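Local atomic coordinates of orotidine 5'-phosphate decarboxylase (Pyrococcus horikoshii, PDB entry 2CZD), a protein that probably catalyses the decarboxylation of orotidine 5'-monophosphate to uridine 5'-monophosphate, the last step of de novo UMP biosynthesis. Residues Y148-D151 with R152-E155. Numbering follows the deposited sequence.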
ATOM      1  N   TYR B 148      -5.434   2.599 -25.737  1.00 13.78           N
ATOM      2  CA  TYR B 148      -5.789   1.203 -25.509  1.00 13.62           C
ATOM      3  C   TYR B 148      -6.776   1.122 -24.355  1.00 12.53           C
ATOM      4  O   TYR B 148      -7.788   0.423 -24.423  1.00 13.67           O
ATOM      5  CB  TYR B 148      -4.551   0.384 -25.154  1.00 16.13           C
ATOM      6  CG  TYR B 148      -4.848  -1.076 -24.914  1.00 16.40           C
ATOM      7  CD1 TYR B 148      -4.738  -2.002 -25.942  1.00 19.14           C
ATOM      8  CD2 TYR B 148      -5.255  -1.527 -23.667  1.00 15.29           C
ATOM      9  CE1 TYR B 148      -5.025  -3.353 -25.731  1.00 20.16           C
ATOM     10  CE2 TYR B 148      -5.552  -2.881 -23.444  1.00 16.59           C
ATOM     11  CZ  TYR B 148      -5.429  -3.783 -24.487  1.00 22.72           C
ATOM     12  OH  TYR B 148      -5.688  -5.123 -24.276  1.00 19.45           O
ATOM     13  N   ILE B 149      -6.463   1.837 -23.286  1.00 11.73           N
ATOM     14  CA  ILE B 149      -7.332   1.825 -22.121  1.00  9.19           C
ATOM     15  C   ILE B 149      -8.644   2.554 -22.411  1.00 10.64           C
ATOM     16  O   ILE B 149      -9.726   2.068 -22.063  1.00  9.71           O
ATOM     17  CB  ILE B 149      -6.593   2.434 -20.889  1.00 12.04           C
ATOM     18  CG1 ILE B 149      -5.469   1.458 -20.483  1.00 12.48           C
ATOM     19  CG2 ILE B 149      -7.577   2.751 -19.757  1.00 10.11           C
ATOM     20  CD1 ILE B 149      -4.518   1.981 -19.408  1.00 14.19           C
ATOM     21  N   ARG B 150      -8.547   3.709 -23.045  1.00 10.44           N
ATOM     22  CA  ARG B 150      -9.733   4.487 -23.367  1.00  8.88           C
ATOM     23  C   ARG B 150     -10.734   3.681 -24.208  1.00  8.08           C
ATOM     24  O   ARG B 150     -11.951   3.796 -24.002  1.00 12.74           O
ATOM     25  CB  ARG B 150      -9.307   5.768 -24.118  1.00  8.73           C
ATOM     26  CG  ARG B 150     -10.446   6.713 -24.475  1.00  9.98           C
ATOM     27  CD  ARG B 150     -11.075   7.369 -23.230  1.00  7.07           C
ATOM     28  NE  ARG B 150     -12.081   6.535 -22.569  1.00  9.24           N
ATOM     29  CZ  ARG B 150     -12.531   6.749 -21.329  1.00 10.68           C
ATOM     30  NH1 ARG B 150     -12.054   7.759 -20.600  1.00  9.06           N
ATOM     31  NH2 ARG B 150     -13.483   5.965 -20.834  1.00 11.50           N
ATOM     32  N   ASP B 151     -10.229   2.869 -25.138  1.00 10.04           N
ATOM     33  CA  ASP B 151     -11.110   2.091 -26.007  1.00 12.49           C
ATOM     34  C   ASP B 151     -11.855   0.983 -25.264  1.00 15.29           C
ATOM     35  O   ASP B 151     -12.837   0.447 -25.784  1.00 18.13           O
ATOM     36  CB  ASP B 151     -10.319   1.443 -27.149  1.00 14.78           C
ATOM     37  CG  ASP B 151      -9.750   2.453 -28.132  1.00 16.69           C
ATOM     38  OD1 ASP B 151     -10.237   3.601 -28.169  1.00 15.67           O
ATOM     39  OD2 ASP B 151      -8.816   2.081 -28.880  1.00 17.34           O
ATOM     40  N   ARG B 152     -11.389   0.626 -24.065  1.00 10.80           N
ATOM     41  CA  ARG B 152     -12.013  -0.448 -23.298  1.00 12.02           C
ATOM     42  C   ARG B 152     -12.749   0.040 -22.061  1.00 11.09           C
ATOM     43  O   ARG B 152     -13.554  -0.693 -21.480  1.00 12.24           O
ATOM     44  CB  ARG B 152     -10.937  -1.459 -22.887  1.00 12.77           C
ATOM     45  CG  ARG B 152     -10.378  -2.199 -24.078  1.00 14.30           C
ATOM     46  CD  ARG B 152      -9.058  -2.878 -23.801  1.00 15.48           C
ATOM     47  NE  ARG B 152      -8.683  -3.653 -24.981  1.00 18.96           N
ATOM     48  CZ  ARG B 152      -8.291  -3.130 -26.143  1.00 19.73           C
ATOM     49  NH1 ARG B 152      -7.998  -3.934 -27.162  1.00 22.32           N
ATOM     50  NH2 ARG B 152      -8.154  -1.813 -26.292  1.00 17.37           N
ATOM     51  N   LEU B 153     -12.478   1.284 -21.683  1.00 10.41           N
ATOM     52  CA  LEU B 153     -13.038   1.886 -20.481  1.00 11.23           C
ATOM     53  C   LEU B 153     -14.355   2.619 -20.688  1.00 12.08           C
ATOM     54  O   LEU B 153     -14.503   3.398 -21.635  1.00 12.05           O
ATOM     55  CB  LEU B 153     -12.006   2.853 -19.875  1.00 12.21           C
ATOM     56  CG  LEU B 153     -12.262   3.459 -18.484  1.00 10.01           C
ATOM     57  CD1 LEU B 153     -12.119   2.388 -17.396  1.00 11.05           C
ATOM     58  CD2 LEU B 153     -11.220   4.558 -18.232  1.00 10.71           C
ATOM     59  N   LYS B 154     -15.313   2.371 -19.794  1.00  9.99           N
ATOM     60  CA  LYS B 154     -16.618   3.027 -19.891  1.00 11.45           C
ATOM     61  C   LYS B 154     -16.501   4.559 -19.861  1.00 12.49           C
ATOM     62  O   LYS B 154     -15.714   5.141 -19.098  1.00 11.22           O
ATOM     63  CB  LYS B 154     -17.517   2.563 -18.738  1.00 14.16           C
ATOM     64  CG  LYS B 154     -18.978   2.951 -18.873  1.00 18.98           C
ATOM     65  CD  LYS B 154     -19.710   2.703 -17.559  1.00 23.00           C
ATOM     66  CE  LYS B 154     -19.664   1.255 -17.162  1.00 26.85           C
ATOM     67  NZ  LYS B 154     -20.560   0.426 -18.005  1.00 30.94           N
ATOM     68  N   GLU B 155     -17.293   5.224 -20.698  1.00 14.44           N
ATOM     69  CA  GLU B 155     -17.272   6.677 -20.720  1.00 13.65           C
ATOM     70  C   GLU B 155     -17.746   7.139 -19.349  1.00 13.79           C
ATOM     71  O   GLU B 155     -18.552   6.471 -18.685  1.00 19.28           O
ATOM     72  CB  GLU B 155     -18.202   7.218 -21.812  1.00 18.01           C
ATOM     73  CG  GLU B 155     -19.646   6.773 -21.649  1.00 18.81           C
ATOM     74  CD  GLU B 155     -19.985   5.499 -22.406  1.00 24.45           C
ATOM     75  OE1 GLU B 155     -19.102   4.634 -22.622  1.00 19.56           O
ATOM     76  OE2 GLU B 155     -21.169   5.352 -22.787  1.00 28.53           O
TER
HETATM   77  O   HOH W   1      -7.575  -0.315 -28.802  1.00 23.24           O
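The guanidinium of R152 lies flat over one face of the Y148 ring, a cation-pi stack with the planes 7° apart and R152 CZ 3.5 Å from the ring centroid. It forms where helix 144-150 of the TIM barrel runs out into the loop leading to strand 158-161. A Y148 chi1 of -180° sets CG anti to N and beside the carbonyl carbon, which brings the ring against the end of the R152 chain; that chain is extended from CG to NE and returns along the helix end. R152 NH2 also donates to the carbonyl O of Y148 (2.9 Å), and this bond and the stack together restrict how the guanidinium can turn. A water bridges the same nitrogen to D151 OD2. The hydroxyl of Y148 is hydrogen-bonded to D122. In the backbone, R152 N bonds to I149 O at 3.0 Å; L153 N reaches that same oxygen weakly. I149 CG2 and L153 CD2 meet loosely at 4.3 Å, and both side chains pack on V136 and I159 of the barrel strands. R150, bent at chi2 and chi3, passes one guanidinium face over L153 CD2 and gives NH1 to I157 O. Its NH2 donates to L153 O (2.9 Å), from above the carbonyl plane, and weakly to K154 O (2.9 Å).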